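Ets DNA-binding protein pokkuri (Drosophila melanogaster, PDB 1SV0) represses transcription as a DNA-binding ETS-family factor and restrains photoreceptor development, opposing the RAS-mediated proneural signal. Local coordinates at residues Leu49-Phe54 with His66-Gln70; Ser8-Trp13 with Leu72-His77. The protein carries 1 engineered substitution. All coordinates share one frame; numbering follows the deposited sequence.

Contact 1: residues Leu49-Phe54 with His66-Gln70; sequences LTRADF and HNVLQ
Arg51 and His66 bring the two backbones nearest, their CA atoms 5.9 Å apart, where the first turn of helix 51-57 abuts the long C-terminal helix 62-77 of this SAM domain. The His66 side chain fills the junction. With CG anti to the backbone N (chi1 175°), its ring reaches across to the start of helix 51-57, so that Arg51 CB lies over one face, 4.2 Å from the ring centroid, in a CH-pi contact. Gln70 NE2 lies over the opposite face, toward the rim, and donates to His66 O. At the ring edge His66 CD2 meets Leu49 O at 3.3 Å, and a water joins that carbonyl to His66 NE2. The Arg51 chain runs out extended and bends at chi3 (-46°), bringing NH1 to Asn67 OD1 at 2.7 Å; the donor stands above the carbonyl plane of the amide, and the hydrogen bond is bent (146° at the hydrogen). Deeper in, Phe54 CD1 packs on His66 CB at 3.6 Å, while Leu69 CD2 touches the Phe54 ring edge at CZ (3.8 Å). Thr50 and Asp53 close a capping box: Asp53 N donates to Thr50 OG1, and Thr50 N to Asp53 OD2 at 3.0 Å. Beyond the chain, Asn67 packs on Met56 of the Mae subunit. The chemistry is thus graded, from the apolar Phe54-Leu69 packing to the polar Arg51-Asn67 bond, and since Arg51 NH1 also lies 2.9 Å from His66 ND1, the nearby positive charge would probably disfavour protonation of the imidazole.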
# COMPACT_ATOMS: atom_id res chain seq x y z
N LEU A 49 -17.09 4.43 1.79
CA LEU A 49 -16.71 3.05 2.09
C LEU A 49 -15.84 3.03 3.34
O LEU A 49 -14.91 3.83 3.47
CB LEU A 49 -15.93 2.43 0.92
CG LEU A 49 -16.71 2.16 -0.37
CD1 LEU A 49 -15.80 1.43 -1.36
CD2 LEU A 49 -17.95 1.32 -0.06
N THR A 50 -16.15 2.11 4.25
CA THR A 50 -15.40 1.96 5.48
C THR A 50 -14.13 1.21 5.14
O THR A 50 -14.01 0.63 4.05
CB THR A 50 -16.17 1.12 6.51
OG1 THR A 50 -16.29 -0.23 6.04
CG2 THR A 50 -17.56 1.69 6.74
N ARG A 51 -13.18 1.19 6.06
CA ARG A 51 -11.93 0.48 5.81
C ARG A 51 -12.22 -0.99 5.53
O ARG A 51 -11.57 -1.60 4.68
CB ARG A 51 -10.99 0.61 7.01
CG ARG A 51 -9.59 0.06 6.75
CD ARG A 51 -8.77 0.06 8.03
NE ARG A 51 -8.90 1.32 8.76
CZ ARG A 51 -8.57 2.51 8.27
NH1 ARG A 51 -8.07 2.61 7.04
NH2 ARG A 51 -8.73 3.60 9.00
N ALA A 52 -13.19 -1.55 6.25
CA ALA A 52 -13.56 -2.95 6.06
C ALA A 52 -14.18 -3.17 4.69
O ALA A 52 -14.00 -4.22 4.07
CB ALA A 52 -14.53 -3.39 7.16
N ASP A 53 -14.93 -2.17 4.21
CA ASP A 53 -15.54 -2.26 2.89
C ASP A 53 -14.44 -2.41 1.84
O ASP A 53 -14.51 -3.27 0.96
CB ASP A 53 -16.35 -0.99 2.56
CG ASP A 53 -17.76 -1.03 3.12
OD1 ASP A 53 -18.39 -2.10 3.04
OD2 ASP A 53 -18.24 0.02 3.60
N PHE A 54 -13.44 -1.54 1.93
CA PHE A 54 -12.32 -1.58 1.00
C PHE A 54 -11.61 -2.91 1.13
O PHE A 54 -11.23 -3.51 0.12
CB PHE A 54 -11.33 -0.45 1.29
CG PHE A 54 -11.51 0.76 0.42
CD1 PHE A 54 -12.21 1.86 0.89
CD2 PHE A 54 -10.96 0.79 -0.86
CE1 PHE A 54 -12.36 3.00 0.10
CE2 PHE A 54 -11.11 1.93 -1.67
CZ PHE A 54 -11.81 3.03 -1.18
N HIS A 66 -7.91 2.90 1.13
CA HIS A 66 -8.82 3.69 1.94
C HIS A 66 -8.09 4.88 2.55
O HIS A 66 -8.55 6.01 2.46
CB HIS A 66 -9.43 2.82 3.05
CG HIS A 66 -10.29 3.57 4.02
ND1 HIS A 66 -9.81 4.07 5.21
CD2 HIS A 66 -11.61 3.88 3.98
CE1 HIS A 66 -10.80 4.66 5.86
NE2 HIS A 66 -11.90 4.56 5.14
N ASN A 67 -6.95 4.62 3.17
CA ASN A 67 -6.20 5.70 3.78
C ASN A 67 -5.76 6.75 2.77
O ASN A 67 -5.82 7.94 3.05
CB ASN A 67 -5.01 5.15 4.56
CG ASN A 67 -5.45 4.39 5.79
OD1 ASN A 67 -6.45 4.74 6.41
ND2 ASN A 67 -4.70 3.35 6.15
N VAL A 68 -5.34 6.31 1.59
CA VAL A 68 -4.92 7.26 0.58
C VAL A 68 -6.11 8.16 0.22
O VAL A 68 -5.97 9.38 0.14
CB VAL A 68 -4.44 6.56 -0.70
CG1 VAL A 68 -4.26 7.59 -1.81
CG2 VAL A 68 -3.12 5.86 -0.43
N LEU A 69 -7.26 7.54 -0.01
CA LEU A 69 -8.46 8.30 -0.35
C LEU A 69 -8.80 9.30 0.75
O LEU A 69 -9.02 10.47 0.48
CB LEU A 69 -9.63 7.35 -0.59
CG LEU A 69 -10.97 7.96 -0.99
CD1 LEU A 69 -10.79 8.82 -2.23
CD2 LEU A 69 -12.01 6.84 -1.24
N GLN A 70 -8.84 8.83 2.00
CA GLN A 70 -9.15 9.70 3.13
C GLN A 70 -8.17 10.88 3.14
O GLN A 70 -8.55 12.03 3.39
CB GLN A 70 -9.03 8.93 4.45
CG GLN A 70 -10.30 8.28 5.00
CD GLN A 70 -11.47 8.20 4.03
OE1 GLN A 70 -12.34 9.06 4.02
NE2 GLN A 70 -11.48 7.16 3.20
O HOH W 1 -14.70 5.32 5.85

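Contact 2: residues Ser8-Trp13 with Leu72-His77; sequences SDPRLW and LIIESH
Pro10 and Leu72 mark the tight side of this SAM-domain contact, in which the short 3-10 turn 10-12 ahead of helix 15-28 rests on the last turns of helix 62-77. Pro10 CG sits 3.7 Å from Leu72 CB and also touches Ile73 CG1. Beside it, Trp13 CH2 reaches Leu72 CD2 at 3.9 Å, the indole having Pro10 CA over one face and its NE1 hydrogen-bonded to Pro7 O. Toward solvent the fit gives way to longer polar side chains. Arg11, bent at chi3 (-81°), lays NE against Ile73 CG2 at 3.6 Å and makes a salt bridge from NH2 to Asp9 OD1 at 2.9 Å; Asp9 OD2 lies over the guanidinium face. One turn on from Leu72, Ser76 CB leans on Ser8 O at 3.6 Å, and chi1 of 70° turns OG back to its own helix. A leucine in its place would probably press against Ser8 O and Asp9 and leave Ile73 O without its hydroxyl partner. That hydroxyl, Ser76 OG, donates to Ile73 O at 2.6 Å, in the carbonyl plane and on a lone pair.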
# COMPACT_ATOMS: atom_id res chain seq x y z
N SER A 8 -9.92 18.01 -7.24
CA SER A 8 -9.23 17.91 -5.96
C SER A 8 -10.01 17.17 -4.87
O SER A 8 -9.44 16.37 -4.13
CB SER A 8 -8.87 19.30 -5.45
OG SER A 8 -10.04 20.05 -5.17
N ASP A 9 -11.30 17.45 -4.77
CA ASP A 9 -12.12 16.80 -3.76
C ASP A 9 -12.72 15.51 -4.32
O ASP A 9 -13.64 15.55 -5.14
CB ASP A 9 -13.23 17.75 -3.30
CG ASP A 9 -14.11 17.13 -2.23
OD1 ASP A 9 -13.57 16.57 -1.26
OD2 ASP A 9 -15.35 17.22 -2.36
N PRO A 10 -12.21 14.35 -3.88
CA PRO A 10 -12.68 13.04 -4.33
C PRO A 10 -14.20 12.87 -4.23
O PRO A 10 -14.81 12.15 -5.03
CB PRO A 10 -11.95 12.07 -3.41
CG PRO A 10 -10.69 12.80 -3.06
CD PRO A 10 -11.18 14.21 -2.83
N ARG A 11 -14.80 13.52 -3.25
CA ARG A 11 -16.24 13.42 -3.06
C ARG A 11 -17.01 13.93 -4.27
O ARG A 11 -18.21 13.68 -4.40
CB ARG A 11 -16.66 14.20 -1.81
CG ARG A 11 -16.25 13.52 -0.51
CD ARG A 11 -16.55 14.40 0.69
NE ARG A 11 -15.53 15.42 0.89
CZ ARG A 11 -15.77 16.72 1.00
NH1 ARG A 11 -17.02 17.17 0.91
NH2 ARG A 11 -14.77 17.57 1.20
N LEU A 12 -16.33 14.64 -5.16
CA LEU A 12 -16.97 15.17 -6.36
C LEU A 12 -16.66 14.34 -7.61
O LEU A 12 -17.09 14.68 -8.71
CB LEU A 12 -16.54 16.62 -6.58
CG LEU A 12 -16.79 17.58 -5.42
CD1 LEU A 12 -16.36 18.98 -5.80
CD2 LEU A 12 -18.27 17.57 -5.04
N TRP A 13 -15.91 13.26 -7.44
CA TRP A 13 -15.55 12.42 -8.58
C TRP A 13 -16.72 11.72 -9.25
O TRP A 13 -17.66 11.28 -8.60
CB TRP A 13 -14.53 11.35 -8.16
CG TRP A 13 -13.18 11.88 -7.84
CD1 TRP A 13 -12.71 13.14 -8.11
CD2 TRP A 13 -12.10 11.18 -7.22
NE1 TRP A 13 -11.40 13.26 -7.70
CE2 TRP A 13 -11.00 12.06 -7.16
CE3 TRP A 13 -11.95 9.87 -6.72
CZ2 TRP A 13 -9.77 11.69 -6.61
CZ3 TRP A 13 -10.72 9.50 -6.18
CH2 TRP A 13 -9.65 10.41 -6.13
N LEU A 72 -6.59 12.22 0.60
CA LEU A 72 -6.88 13.12 -0.51
C LEU A 72 -8.00 14.08 -0.12
O LEU A 72 -8.00 15.24 -0.54
CB LEU A 72 -7.28 12.33 -1.76
CG LEU A 72 -6.15 11.80 -2.66
CD1 LEU A 72 -5.00 11.27 -1.82
CD2 LEU A 72 -6.69 10.72 -3.58
N ILE A 73 -8.95 13.59 0.67
CA ILE A 73 -10.06 14.43 1.12
C ILE A 73 -9.52 15.49 2.08
O ILE A 73 -9.76 16.68 1.90
CB ILE A 73 -11.14 13.61 1.82
CG1 ILE A 73 -11.65 12.51 0.88
CG2 ILE A 73 -12.30 14.51 2.24
CD1 ILE A 73 -12.67 11.56 1.50
N ILE A 74 -8.79 15.04 3.10
CA ILE A 74 -8.20 15.95 4.08
C ILE A 74 -7.50 17.04 3.27
O ILE A 74 -7.70 18.23 3.50
CB ILE A 74 -7.11 15.25 4.94
CG1 ILE A 74 -7.69 14.01 5.62
CG2 ILE A 74 -6.55 16.22 5.95
CD1 ILE A 74 -8.80 14.29 6.60
N GLU A 75 -6.68 16.60 2.32
CA GLU A 75 -5.91 17.49 1.46
C GLU A 75 -6.72 18.48 0.64
O GLU A 75 -6.32 19.64 0.51
CB GLU A 75 -5.04 16.67 0.51
CG GLU A 75 -3.56 16.87 0.73
CD GLU A 75 -3.20 16.83 2.20
OE1 GLU A 75 -3.51 15.82 2.86
OE2 GLU A 75 -2.61 17.82 2.69
N SER A 76 -7.86 18.05 0.10
CA SER A 76 -8.69 18.93 -0.70
C SER A 76 -9.01 20.20 0.10
O SER A 76 -9.35 21.23 -0.48
CB SER A 76 -9.98 18.23 -1.12
OG SER A 76 -10.85 18.04 -0.01
N HIS A 77 -8.90 20.11 1.42
CA HIS A 77 -9.16 21.24 2.30
C HIS A 77 -7.86 21.91 2.74
O HIS A 77 -7.63 23.09 2.48
CB HIS A 77 -9.95 20.79 3.53
CG HIS A 77 -11.38 20.47 3.25
ND1 HIS A 77 -12.29 21.43 2.87
CD2 HIS A 77 -12.06 19.30 3.28
CE1 HIS A 77 -13.47 20.87 2.67
NE2 HIS A 77 -13.36 19.57 2.92

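From the N terminus, the chain first lays down Ser8-Trp13, then passes through helix 15-28 and helix 43-46 before Leu49-Phe54 opens helix 51-57. Contact 1 closes a short loop of 11 residues when helix 62-77 begins to pack back on that helix start. Contact 2 closes only near the C terminus, after 58 intervening residues, and therefore encloses contact 1 without crossing it. Both draw on helix 62-77, contact 1 on its middle and contact 2 on its last turns, with centres about 14 Å apart. Leu69 joins them: its CD1 packs on Pro10 CB at 3.6 Å, so one helix ties the N-terminal arm to helix 51-57.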